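Cypemycin cysteine dehydrogenase (decarboxylating) (Streptomyces sp, PDB 6JDD) catalyses the oxidative decarboxylation of the C-terminal cysteine of the cypemycin precursor peptide, a step in forming the aminovinyl-cysteine of this linaridin. Local coordinates at residues L11-T16 against L38-S43; W27-R32 against R58-G63; F90-A95 against A121-A126. All coordinates share one frame; numbering follows the deposited sequence.

Contact 1. Residues L11-T16 against L38-S43; sequences LHVHVT and LVVNVS. With FAD (flavin-adenine dinucleotide), chain B.
Leu38 meets Leu11 through branch atoms: Leu38 CD2 lies 3.8 Å from Leu11 CD2, with the two side chains crossing at about a right angle. Leu11 has its CG between its own N and carbonyl carbon (chi1 56°), and this brings CG close to the same Leu38 methyl. Val39 takes part through its backbone, its O accepting the N-H of Leu11 at 3.0 Å from Leu11 N. Val40 is paired with Leu11. Their side chains lie side by side, CG1 of Val40 near CD1 of Leu11, on the face that carries Val13 and Val42. Helix 24-34 packs on this face, with Leu31 touching Leu38 and Val40. The helix also connects the two strands, which run parallel at 26°, so the contact closes a beta-alpha-beta unit of a Rossmann-like sheet. Asn41 N donates to Leu11 O in a nearly straight bond (172°). Asn41 ND2 adds a weak bond to that oxygen at 3.3 Å and also bonds to Glu10 and Ser87, while OD1 accepts from Lys64 N. The backbone O of Asn41 takes the N-H of Val13 and also lies over one face of the His12 ring, toward its rim. Val42 CG1 packs 3.8 Å from Val15 CG2. Ser43 OG is gripped twice, by His12 NE2 at 2.8 Å and by His14 ND1 at 2.6 Å, at the edges of both rings. An alanine in place of His12 would probably leave Ser43 OG and Ser84 OG, the partner of His12 ND1, without this mate and open a gap beside Asn41 CB. Ser43 N donates to Val13 O, and Ser43 O accepts from Val15 N. Just beyond, Thr16 CA comes within 3.6 Å of O2P of the bound FAD.

Contact 2. Residues W27-R32 against R58-G63; sequences WIHWLR and RHLANG. With FAD (flavin-adenine dinucleotide), chain C.
Arg32 reaches from helix 24-34 to the end of helix 54-60, where it meets Leu60 and Asn62. Its CB is 4.2 Å from Leu60 O. CG lies anti to the carbonyl carbon of Arg32 (chi1 -60°), and from there the chain bends at chi2 and chi3. CG and CD both come close to Leu60 O, with CD at 3.3 Å from it. NE donates to this oxygen at 2.9 Å; the oxygen lies 23° out of the guanidinium plane. Because Leu60 O belongs to the last turn of its helix, the positive charge of Arg32 is probably favourable there. Beyond NE, the guanidinium stacks flat on the amide of Asn62, their planes 14° apart. Asn62 CG sits 3.6 Å above the guanidinium plane, over its centre. NH2 touches Asn62 CB, and NH1 lies nearest the amide CG and ND2. Asn62 itself is fixed by the neighbouring strand: ND2 donates to Leu38 O and OD1 accepts from Val40 N. Next to the arginine, Ile28 CG2 packs 4.2 Å from Ala61 CB. His29 ND1 approaches Leu60 CD2. His59 places one ring face against the flavin methyl C7M of an FAD held by the second subunit, whose Ile19 touches His59 and Leu60. The contact thus joins helix 24-34 to the end of helix 54-60 and the turn after it, beside strand 39-44: Leu31, Arg32 and Ala61 rest on its valines, while Trp27 and Leu31 also touch helix 172-185.

Contact 3. Residues F90-A95 against A121-A126; sequences FLVFPA and APLVIA
Phe90 N donates to Pro122 O at 3.0 Å, the first of five backbone hydrogen bonds that join these parallel segments. Val124 N then donates to Phe90 O at 2.8 Å. Val92 N donates to Val124 O, and Ala126 N to Val92 O. In these four bonds the donor lies nearly along the carbonyl direction. The fifth is different. Ala95 N reaches Ala126 O at 2.9 Å from 48° above the carbonyl plane, after the cis peptide bond before Pro94 has turned the chain at Phe93 and Pro94. Pro94 and Pro122 have no N-H to offer. The backbone of Leu91 faces the other way and bonds with His12 and His14 on strand 10-15, and Phe93 also bonds with His14. On the opposite side of the pair, Leu123 bonds with the backbone of Asn148, whose ND2 donates to Ala121 O. Pro94 O accepts from Thr16 OG1. The side chains that touch across the contact are apolar. In Phe90, chi1 of -67° sets CG beside the backbone N. The ring meets Ala121 CB at its edge, with CE1 3.9 Å from that methyl. Leu91 lies alongside Val124, and its CD2 is 3.8 Å from Val124 CB. Ala126 CB meets the edge of the Phe93 ring at CD1, 3.7 Å away. Ala95 CB packs 3.5 Å from Ile125 CG2, where helix 97-104 covers both through Val100. Helix 111-118 covers Phe90, Val92 and Leu123 through Leu116. Polar pairing across this part of the Rossmann-like sheet uses main-chain groups alone, so the register probably does not depend on any polar side chain of the two segments.

Contacts 1 and 3 lie in one parallel sheet, where strands 10-15 and 90-95 are neighbours, and their centres are about 9 Å apart. Contact 2 is also about 9 Å from contact 1 by centres, but about 16 Å from contact 3. It sits beside strand 39-44, and Gly63 N probably bonds to Val40 O. Along the chain contacts 1 and 2 cross, because 27-32 falls between the two strands of contact 1 and 58-63 follows them. Contact 3 opens after both have closed. The central strands bring Thr16 and Pro94 together near the FAD, while contact 2 faces the second subunit and its flavin, so this side of the fold lies at a subunit interface.

Contact 1. Residues L11-T16 against L38-S43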
loop_
_atom_site.group_PDB
_atom_site.type_symbol
_atom_site.label_atom_id
_atom_site.label_comp_id
_atom_site.label_asym_id
_atom_site.label_seq_id
_atom_site.Cartn_x
_atom_site.Cartn_y
_atom_site.Cartn_z
ATOM N N LEU A 11 23.018 28.670 17.957
ATOM C CA LEU A 11 23.854 27.858 17.047
ATOM C C LEU A 11 23.009 26.770 16.383
ATOM O O LEU A 11 21.863 26.672 16.660
ATOM C CB LEU A 11 25.050 27.303 17.817
ATOM C CG LEU A 11 24.747 26.494 19.060
ATOM C CD1 LEU A 11 24.280 25.098 18.696
ATOM C CD2 LEU A 11 26.000 26.435 19.906
ATOM N N HIS A 12 23.603 26.050 15.454
ATOM C CA HIS A 12 22.986 24.962 14.681
ATOM C C HIS A 12 23.844 23.721 14.822
ATOM O O HIS A 12 25.071 23.841 14.696
ATOM C CB HIS A 12 22.892 25.323 13.209
ATOM C CG HIS A 12 22.198 24.258 12.442
ATOM N ND1 HIS A 12 20.890 24.372 12.064
ATOM C CD2 HIS A 12 22.612 23.051 12.028
ATOM C CE1 HIS A 12 20.539 23.280 11.427
ATOM N NE2 HIS A 12 21.553 22.450 11.418
ATOM N N VAL A 13 23.198 22.592 15.086
ATOM C CA VAL A 13 23.861 21.274 15.198
ATOM C C VAL A 13 23.365 20.435 14.031
ATOM O O VAL A 13 22.178 20.297 13.860
ATOM C CB VAL A 13 23.633 20.591 16.555
ATOM C CG1 VAL A 13 24.275 19.236 16.556
ATOM C CG2 VAL A 13 24.180 21.408 17.715
ATOM N N HIS A 14 24.290 19.944 13.223
ATOM C CA HIS A 14 24.010 19.039 12.090
ATOM C C HIS A 14 24.489 17.646 12.469
ATOM O O HIS A 14 25.700 17.475 12.738
ATOM C CB HIS A 14 24.660 19.564 10.815
ATOM C CG HIS A 14 24.398 18.702 9.631
ATOM N ND1 HIS A 14 23.114 18.390 9.223
ATOM C CD2 HIS A 14 25.235 18.049 8.802
ATOM C CE1 HIS A 14 23.184 17.589 8.177
ATOM N NE2 HIS A 14 24.475 17.339 7.916
ATOM N N VAL A 15 23.542 16.723 12.572
ATOM C CA VAL A 15 23.775 15.353 13.109
ATOM C C VAL A 15 23.823 14.386 11.935
ATOM O O VAL A 15 22.862 14.382 11.143
ATOM C CB VAL A 15 22.672 14.958 14.101
ATOM C CG1 VAL A 15 22.976 13.621 14.790
ATOM C CG2 VAL A 15 22.414 16.070 15.111
ATOM N N THR A 16 24.859 13.550 11.855
ATOM C CA THR A 16 25.092 12.628 10.707
ATOM C C THR A 16 25.200 11.201 11.241
ATOM O O THR A 16 25.332 11.039 12.406
ATOM C CB THR A 16 26.314 13.051 9.860
ATOM O OG1 THR A 16 27.534 12.716 10.534
ATOM C CG2 THR A 16 26.313 14.521 9.466
ATOM N N LEU A 38 20.594 29.886 25.358
ATOM C CA LEU A 38 21.052 29.543 23.992
ATOM C C LEU A 38 19.904 28.944 23.183
ATOM O O LEU A 38 19.271 28.038 23.684
ATOM C CB LEU A 38 22.200 28.545 24.107
ATOM C CG LEU A 38 22.879 28.155 22.797
ATOM C CD1 LEU A 38 23.337 29.370 22.010
ATOM C CD2 LEU A 38 24.055 27.255 23.096
ATOM N N VAL A 39 19.657 29.445 21.980
ATOM C CA VAL A 39 18.738 28.792 21.007
ATOM C C VAL A 39 19.529 27.771 20.177
ATOM O O VAL A 39 20.485 28.166 19.506
ATOM C CB VAL A 39 18.027 29.828 20.119
ATOM C CG1 VAL A 39 17.217 29.182 19.005
ATOM C CG2 VAL A 39 17.133 30.711 20.939
ATOM N N VAL A 40 19.117 26.506 20.209
ATOM C CA VAL A 40 19.808 25.382 19.530
ATOM C C VAL A 40 18.895 24.887 18.414
ATOM O O VAL A 40 17.828 24.353 18.703
ATOM C CB VAL A 40 20.135 24.269 20.532
ATOM C CG1 VAL A 40 20.840 23.081 19.896
ATOM C CG2 VAL A 40 20.943 24.782 21.684
ATOM N N ASN A 41 19.309 25.085 17.178
ATOM C CA ASN A 41 18.677 24.483 15.980
ATOM C C ASN A 41 19.370 23.159 15.662
ATOM O O ASN A 41 20.551 23.011 15.955
ATOM C CB ASN A 41 18.723 25.423 14.777
ATOM C CG ASN A 41 18.206 26.804 15.106
ATOM O OD1 ASN A 41 17.013 27.003 15.319
ATOM N ND2 ASN A 41 19.109 27.767 15.128
ATOM N N VAL A 42 18.639 22.222 15.086
ATOM C CA VAL A 42 19.187 20.876 14.795
ATOM C C VAL A 42 18.669 20.385 13.445
ATOM O O VAL A 42 17.457 20.474 13.175
ATOM C CB VAL A 42 18.840 19.877 15.908
ATOM C CG1 VAL A 42 19.518 18.543 15.662
ATOM C CG2 VAL A 42 19.207 20.393 17.285
ATOM N N SER A 43 19.587 19.903 12.631
ATOM C CA SER A 43 19.294 19.183 11.366
ATOM C C SER A 43 19.781 17.741 11.529
ATOM O O SER A 43 20.758 17.505 12.220
ATOM C CB SER A 43 19.889 19.877 10.147
ATOM O OG SER A 43 21.306 19.973 10.210
HETATM P PA FAD B . 23.073 11.064 4.438
HETATM O O1A FAD B . 22.250 12.266 4.107
HETATM O O2A FAD B . 22.419 9.935 5.161
HETATM O O5B FAD B . 23.765 10.510 3.100
HETATM C C5B FAD B . 23.072 9.496 2.330
HETATM C C4B FAD B . 23.558 9.536 0.902
HETATM O O4B FAD B . 22.414 9.579 0.011
HETATM C C3B FAD B . 24.425 10.744 0.521
HETATM O O3B FAD B . 25.442 10.378 -0.404
HETATM C C2B FAD B . 23.408 11.698 -0.112
HETATM O O2B FAD B . 23.999 12.609 -1.013
HETATM C C1B FAD B . 22.491 10.712 -0.825
HETATM N N9A FAD B . 21.140 11.215 -1.036
HETATM C C8A FAD B . 20.751 12.516 -1.239
HETATM N N7A FAD B . 19.453 12.636 -1.397
HETATM C C5A FAD B . 18.964 11.339 -1.292
HETATM C C6A FAD B . 17.665 10.800 -1.370
HETATM N N6A FAD B . 16.573 11.529 -1.580
HETATM N N1A FAD B . 17.539 9.461 -1.220
HETATM C C2A FAD B . 18.642 8.731 -1.008
HETATM N N3A FAD B . 19.909 9.127 -0.916
HETATM C C4A FAD B . 19.999 10.458 -1.070
HETATM N N1 FAD B . 30.337 6.375 9.033
HETATM C C2 FAD B . 31.282 7.187 9.559
HETATM O O2 FAD B . 31.867 8.017 8.858
HETATM N N3 FAD B . 31.633 7.131 10.871
HETATM C C4 FAD B . 31.048 6.244 11.742
HETATM O O4 FAD B . 31.393 6.227 12.914
HETATM C C4X FAD B . 30.058 5.382 11.232
HETATM N N5 FAD B . 29.489 4.531 12.048
HETATM C C5X FAD B . 28.530 3.702 11.528
HETATM C C6 FAD B . 27.907 2.782 12.390
HETATM C C7 FAD B . 26.937 1.920 11.938
HETATM C C7M FAD B . 26.291 0.946 12.890
HETATM C C8 FAD B . 26.552 1.958 10.575
HETATM C C8M FAD B . 25.490 1.024 10.057
HETATM C C9 FAD B . 27.155 2.857 9.720
HETATM C C9A FAD B . 28.148 3.742 10.173
HETATM N N10 FAD B . 28.777 4.662 9.336
HETATM C C10 FAD B . 29.750 5.510 9.832
HETATM C "C1'" FAD B . 28.404 4.732 7.912
HETATM C "C2'" FAD B . 27.464 5.887 7.624
HETATM O "O2'" FAD B . 26.216 5.663 8.272
HETATM C "C3'" FAD B . 27.233 6.044 6.119
HETATM O "O3'" FAD B . 28.439 6.481 5.500
HETATM C "C4'" FAD B . 26.108 7.021 5.769
HETATM O "O4'" FAD B . 25.952 7.084 4.350
HETATM C "C5'" FAD B . 26.361 8.411 6.307
HETATM O "O5'" FAD B . 25.358 9.323 5.783
HETATM P P FAD B . 25.257 10.806 6.385
HETATM O O1P FAD B . 26.622 11.410 6.385
HETATM O O2P FAD B . 24.494 10.744 7.667
HETATM O O3P FAD B . 24.358 11.536 5.274
#

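Contact 2. Residues W27-R32 against R58-G63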
loop_
_atom_site.group_PDB
_atom_site.type_symbol
_atom_site.label_atom_id
_atom_site.label_comp_id
_atom_site.label_asym_id
_atom_site.label_seq_id
_atom_site.Cartn_x
_atom_site.Cartn_y
_atom_site.Cartn_z
ATOM N N TRP A 27 23.708 14.975 24.865
ATOM C CA TRP A 27 24.525 16.211 24.727
ATOM C C TRP A 27 23.671 17.453 24.453
ATOM O O TRP A 27 23.991 18.510 24.980
ATOM C CB TRP A 27 25.559 16.021 23.632
ATOM C CG TRP A 27 26.676 15.177 24.119
ATOM C CD1 TRP A 27 26.915 13.866 23.840
ATOM C CD2 TRP A 27 27.655 15.588 25.072
ATOM N NE1 TRP A 27 28.017 13.432 24.525
ATOM C CE2 TRP A 27 28.496 14.475 25.289
ATOM C CE3 TRP A 27 27.903 16.781 25.741
ATOM C CZ2 TRP A 27 29.596 14.537 26.146
ATOM C CZ3 TRP A 27 28.979 16.831 26.607
ATOM C CH2 TRP A 27 29.820 15.726 26.797
ATOM N N ILE A 28 22.648 17.366 23.615
ATOM C CA ILE A 28 21.701 18.507 23.419
ATOM C C ILE A 28 21.051 18.836 24.774
ATOM O O ILE A 28 21.011 20.024 25.136
ATOM C CB ILE A 28 20.636 18.216 22.343
ATOM C CG1 ILE A 28 21.253 17.912 20.972
ATOM C CG2 ILE A 28 19.625 19.366 22.272
ATOM C CD1 ILE A 28 21.980 19.068 20.362
ATOM N N HIS A 29 20.568 17.834 25.514
ATOM C CA HIS A 29 19.971 18.042 26.854
ATOM C C HIS A 29 20.992 18.750 27.751
ATOM O O HIS A 29 20.620 19.749 28.362
ATOM C CB HIS A 29 19.502 16.711 27.425
ATOM C CG HIS A 29 18.955 16.839 28.807
ATOM N ND1 HIS A 29 17.779 17.538 29.059
ATOM C CD2 HIS A 29 19.412 16.380 29.992
ATOM C CE1 HIS A 29 17.537 17.490 30.333
ATOM N NE2 HIS A 29 18.518 16.787 30.926
ATOM N N TRP A 30 22.234 18.261 27.799
ATOM C CA TRP A 30 23.366 18.887 28.551
ATOM C C TRP A 30 23.529 20.373 28.173
ATOM O O TRP A 30 23.495 21.255 29.072
ATOM C CB TRP A 30 24.679 18.121 28.327
ATOM C CG TRP A 30 25.896 18.777 28.909
ATOM C CD1 TRP A 30 26.420 18.567 30.155
ATOM C CD2 TRP A 30 26.759 19.743 28.273
ATOM N NE1 TRP A 30 27.525 19.347 30.339
ATOM C CE2 TRP A 30 27.754 20.087 29.212
ATOM C CE3 TRP A 30 26.786 20.356 27.015
ATOM C CZ2 TRP A 30 28.763 21.006 28.926
ATOM C CZ3 TRP A 30 27.768 21.278 26.738
ATOM C CH2 TRP A 30 28.746 21.596 27.682
ATOM N N LEU A 31 23.682 20.660 26.887
ATOM C CA LEU A 31 23.856 22.054 26.423
ATOM C C LEU A 31 22.635 22.905 26.819
ATOM O O LEU A 31 22.833 24.034 27.236
ATOM C CB LEU A 31 24.078 22.026 24.912
ATOM C CG LEU A 31 24.301 23.381 24.248
ATOM C CD1 LEU A 31 25.526 24.075 24.819
ATOM C CD2 LEU A 31 24.415 23.197 22.752
ATOM N N ARG A 32 21.413 22.387 26.759
ATOM C CA ARG A 32 20.200 23.182 27.138
ATOM C C ARG A 32 20.225 23.526 28.637
ATOM O O ARG A 32 19.763 24.603 28.976
ATOM C CB ARG A 32 18.933 22.419 26.743
ATOM C CG ARG A 32 18.847 22.128 25.249
ATOM C CD ARG A 32 18.255 23.248 24.445
ATOM N NE ARG A 32 16.861 23.368 24.807
ATOM C CZ ARG A 32 16.359 24.238 25.664
ATOM N NH1 ARG A 32 17.129 25.128 26.275
ATOM N NH2 ARG A 32 15.064 24.224 25.881
ATOM N N ARG A 58 12.987 17.437 18.815
ATOM C CA ARG A 58 11.948 18.491 18.806
ATOM C C ARG A 58 11.619 18.869 20.256
ATOM O O ARG A 58 11.312 20.033 20.478
ATOM C CB ARG A 58 10.686 18.052 18.068
ATOM C CG ARG A 58 10.821 18.052 16.564
ATOM C CD ARG A 58 9.543 17.621 15.880
ATOM N NE ARG A 58 9.880 16.991 14.614
ATOM C CZ ARG A 58 10.443 17.634 13.579
ATOM N NH1 ARG A 58 10.715 16.964 12.462
ATOM N NH2 ARG A 58 10.710 18.940 13.654
ATOM N N HIS A 59 11.659 17.928 21.201
ATOM C CA HIS A 59 11.396 18.197 22.643
ATOM C C HIS A 59 12.647 18.780 23.305
ATOM O O HIS A 59 12.531 19.765 24.016
ATOM C CB HIS A 59 10.845 16.952 23.368
ATOM C CG HIS A 59 9.486 16.577 22.870
ATOM N ND1 HIS A 59 8.358 17.313 23.204
ATOM C CD2 HIS A 59 9.079 15.618 21.990
ATOM C CE1 HIS A 59 7.312 16.810 22.550
ATOM N NE2 HIS A 59 7.725 15.757 21.799
ATOM N N LEU A 60 13.827 18.223 23.073
ATOM C CA LEU A 60 15.010 18.644 23.851
ATOM C C LEU A 60 15.569 19.970 23.326
ATOM O O LEU A 60 16.162 20.681 24.113
ATOM C CB LEU A 60 16.047 17.528 23.781
ATOM C CG LEU A 60 15.581 16.206 24.383
ATOM C CD1 LEU A 60 16.465 15.037 23.963
ATOM C CD2 LEU A 60 15.506 16.308 25.900
ATOM N N ALA A 61 15.397 20.284 22.044
ATOM C CA ALA A 61 15.985 21.481 21.410
ATOM C C ALA A 61 14.937 22.578 21.349
ATOM O O ALA A 61 13.820 22.284 20.985
ATOM C CB ALA A 61 16.489 21.142 20.026
ATOM N N ASN A 62 15.337 23.812 21.587
ATOM C CA ASN A 62 14.413 24.964 21.647
ATOM C C ASN A 62 14.339 25.689 20.304
ATOM O O ASN A 62 13.513 26.554 20.176
ATOM C CB ASN A 62 14.822 25.915 22.760
ATOM C CG ASN A 62 16.261 26.341 22.679
ATOM O OD1 ASN A 62 17.106 25.641 22.164
ATOM N ND2 ASN A 62 16.546 27.498 23.205
ATOM N N GLY A 63 15.205 25.365 19.349
ATOM C CA GLY A 63 15.208 26.007 18.018
ATOM C C GLY A 63 14.455 25.169 17.009
ATOM O O GLY A 63 13.746 24.318 17.439
HETATM P PA FAD C . 3.537 0.989 25.710
HETATM O O1A FAD C . 3.835 -0.450 25.445
HETATM O O2A FAD C . 3.913 1.992 24.671
HETATM O O5B FAD C . 1.982 1.153 26.069
HETATM C C5B FAD C . 1.048 1.429 24.995
HETATM C C4B FAD C . -0.333 0.983 25.410
HETATM O O4B FAD C . -0.904 0.164 24.357
HETATM C C3B FAD C . -0.411 0.133 26.686
HETATM O O3B FAD C . -1.586 0.428 27.431
HETATM C C2B FAD C . -0.440 -1.294 26.133
HETATM O O2B FAD C . -1.045 -2.211 27.018
HETATM C C1B FAD C . -1.268 -1.098 24.869
HETATM N N9A FAD C . -1.012 -2.098 23.839
HETATM C C8A FAD C . -0.647 -3.409 24.016
HETATM N N7A FAD C . -0.492 -4.047 22.879
HETATM C C5A FAD C . -0.772 -3.099 21.901
HETATM C C6A FAD C . -0.784 -3.154 20.494
HETATM N N6A FAD C . -0.496 -4.247 19.794
HETATM N N1A FAD C . -1.111 -2.019 19.831
HETATM C C2A FAD C . -1.400 -0.921 20.542
HETATM N N3A FAD C . -1.421 -0.752 21.862
HETATM C C4A FAD C . -1.094 -1.895 22.488
HETATM N N1 FAD C . 4.588 9.445 30.534
HETATM C C2 FAD C . 5.177 9.327 31.746
HETATM O O2 FAD C . 4.726 8.558 32.598
HETATM N N3 FAD C . 6.282 10.043 32.083
HETATM C C4 FAD C . 6.867 10.930 31.212
HETATM O O4 FAD C . 7.860 11.553 31.556
HETATM C C4X FAD C . 6.284 11.080 29.939
HETATM N N5 FAD C . 6.828 11.920 29.096
HETATM C C5X FAD C . 6.242 12.048 27.865
HETATM C C6 FAD C . 6.814 12.945 26.946
HETATM C C7 FAD C . 6.279 13.126 25.693
HETATM C C7M FAD C . 6.917 14.096 24.733
HETATM C C8 FAD C . 5.127 12.392 25.315
HETATM C C8M FAD C . 4.524 12.571 23.946
HETATM C C9 FAD C . 4.557 11.507 26.208
HETATM C C9A FAD C . 5.097 11.317 27.491
HETATM N N10 FAD C . 4.547 10.432 28.417
HETATM C C10 FAD C . 5.116 10.283 29.667
HETATM C "C1'" FAD C . 3.349 9.651 28.061
HETATM C "C2'" FAD C . 3.692 8.226 27.673
HETATM O "O2'" FAD C . 4.446 8.225 26.464
HETATM C "C3'" FAD C . 2.424 7.389 27.480
HETATM O "O3'" FAD C . 1.783 7.209 28.738
HETATM C "C4'" FAD C . 2.682 6.020 26.847
HETATM O "O4'" FAD C . 1.444 5.325 26.686
HETATM C "C5'" FAD C . 3.627 5.173 27.668
HETATM O "O5'" FAD C . 3.680 3.830 27.114
HETATM P P FAD C . 4.787 2.803 27.653
HETATM O O1P FAD C . 4.740 2.796 29.144
HETATM O O2P FAD C . 6.082 3.106 26.973
HETATM O O3P FAD C . 4.218 1.408 27.100
#

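Contact 3. Residues F90-A95 against A121-A126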
loop_
_atom_site.group_PDB
_atom_site.type_symbol
_atom_site.label_atom_id
_atom_site.label_comp_id
_atom_site.label_asym_id
_atom_site.label_seq_id
_atom_site.Cartn_x
_atom_site.Cartn_y
_atom_site.Cartn_z
ATOM N N PHE A 90 28.059 26.598 13.378
ATOM C CA PHE A 90 27.522 25.329 12.836
ATOM C C PHE A 90 28.433 24.200 13.291
ATOM O O PHE A 90 29.617 24.258 13.028
ATOM C CB PHE A 90 27.445 25.380 11.316
ATOM C CG PHE A 90 26.446 26.368 10.800
ATOM C CD1 PHE A 90 26.743 27.712 10.745
ATOM C CD2 PHE A 90 25.189 25.950 10.416
ATOM C CE1 PHE A 90 25.810 28.623 10.282
ATOM C CE2 PHE A 90 24.264 26.861 9.929
ATOM C CZ PHE A 90 24.574 28.195 9.868
ATOM N N LEU A 91 27.883 23.263 14.045
ATOM C CA LEU A 91 28.656 22.125 14.591
ATOM C C LEU A 91 28.138 20.881 13.885
ATOM O O LEU A 91 26.957 20.620 13.985
ATOM C CB LEU A 91 28.498 22.020 16.114
ATOM C CG LEU A 91 28.612 23.334 16.881
ATOM C CD1 LEU A 91 28.230 23.151 18.346
ATOM C CD2 LEU A 91 30.020 23.916 16.780
ATOM N N VAL A 92 29.003 20.165 13.187
ATOM C CA VAL A 92 28.672 18.841 12.605
ATOM C C VAL A 92 29.056 17.770 13.633
ATOM O O VAL A 92 30.223 17.509 13.827
ATOM C CB VAL A 92 29.346 18.663 11.237
ATOM C CG1 VAL A 92 28.851 17.412 10.533
ATOM C CG2 VAL A 92 29.116 19.884 10.354
ATOM N N PHE A 93 28.053 17.218 14.299
ATOM C CA PHE A 93 28.192 16.528 15.601
ATOM C C PHE A 93 27.223 15.361 15.644
ATOM O O PHE A 93 26.027 15.586 15.776
ATOM C CB PHE A 93 27.894 17.506 16.738
ATOM C CG PHE A 93 28.118 16.937 18.113
ATOM C CD1 PHE A 93 29.393 16.610 18.541
ATOM C CD2 PHE A 93 27.058 16.722 18.965
ATOM C CE1 PHE A 93 29.606 16.071 19.796
ATOM C CE2 PHE A 93 27.277 16.187 20.223
ATOM C CZ PHE A 93 28.548 15.859 20.640
ATOM N N PRO A 94 27.653 14.111 15.392
ATOM C CA PRO A 94 28.952 13.814 14.799
ATOM C C PRO A 94 29.024 14.003 13.279
ATOM O O PRO A 94 27.999 14.217 12.651
ATOM C CB PRO A 94 29.074 12.325 15.081
ATOM C CG PRO A 94 27.676 11.831 14.892
ATOM C CD PRO A 94 26.833 12.912 15.535
ATOM N N ALA A 95 30.242 13.913 12.731
ATOM C CA ALA A 95 30.498 14.066 11.286
ATOM C C ALA A 95 31.058 12.774 10.758
ATOM O O ALA A 95 32.119 12.412 11.144
ATOM C CB ALA A 95 31.436 15.174 11.037
ATOM N N ALA A 121 29.882 31.672 8.658
ATOM C CA ALA A 121 30.027 31.528 10.121
ATOM C C ALA A 121 31.030 30.413 10.419
ATOM O O ALA A 121 31.304 29.538 9.590
ATOM C CB ALA A 121 28.682 31.250 10.766
ATOM N N PRO A 122 31.605 30.405 11.641
ATOM C CA PRO A 122 32.433 29.288 12.088
ATOM C C PRO A 122 31.705 27.946 11.935
ATOM O O PRO A 122 30.604 27.812 12.331
ATOM C CB PRO A 122 32.668 29.599 13.566
ATOM C CG PRO A 122 32.458 31.091 13.695
ATOM C CD PRO A 122 31.431 31.456 12.657
ATOM N N LEU A 123 32.383 27.001 11.308
ATOM C CA LEU A 123 31.888 25.641 11.012
ATOM C C LEU A 123 32.849 24.672 11.656
ATOM O O LEU A 123 33.958 24.598 11.199
ATOM C CB LEU A 123 31.896 25.436 9.496
ATOM C CG LEU A 123 30.985 24.334 8.966
ATOM C CD1 LEU A 123 30.755 24.507 7.497
ATOM C CD2 LEU A 123 31.556 22.960 9.234
ATOM N N VAL A 124 32.419 23.962 12.678
ATOM C CA VAL A 124 33.285 23.008 13.419
ATOM C C VAL A 124 32.814 21.589 13.149
ATOM O O VAL A 124 31.642 21.321 13.214
ATOM C CB VAL A 124 33.300 23.295 14.916
ATOM C CG1 VAL A 124 34.343 22.448 15.612
ATOM C CG2 VAL A 124 33.533 24.770 15.180
ATOM N N ILE A 125 33.771 20.718 12.913
ATOM C CA ILE A 125 33.516 19.332 12.461
ATOM C C ILE A 125 34.004 18.389 13.549
ATOM O O ILE A 125 35.240 18.276 13.766
ATOM C CB ILE A 125 34.181 19.045 11.110
ATOM C CG1 ILE A 125 33.722 20.059 10.071
ATOM C CG2 ILE A 125 33.890 17.612 10.685
ATOM C CD1 ILE A 125 34.335 19.878 8.715
ATOM N N ALA A 126 33.042 17.734 14.174
ATOM C CA ALA A 126 33.293 16.733 15.209
ATOM C C ALA A 126 33.275 15.377 14.517
ATOM O O ALA A 126 32.319 14.624 14.665
ATOM C CB ALA A 126 32.281 16.880 16.292
#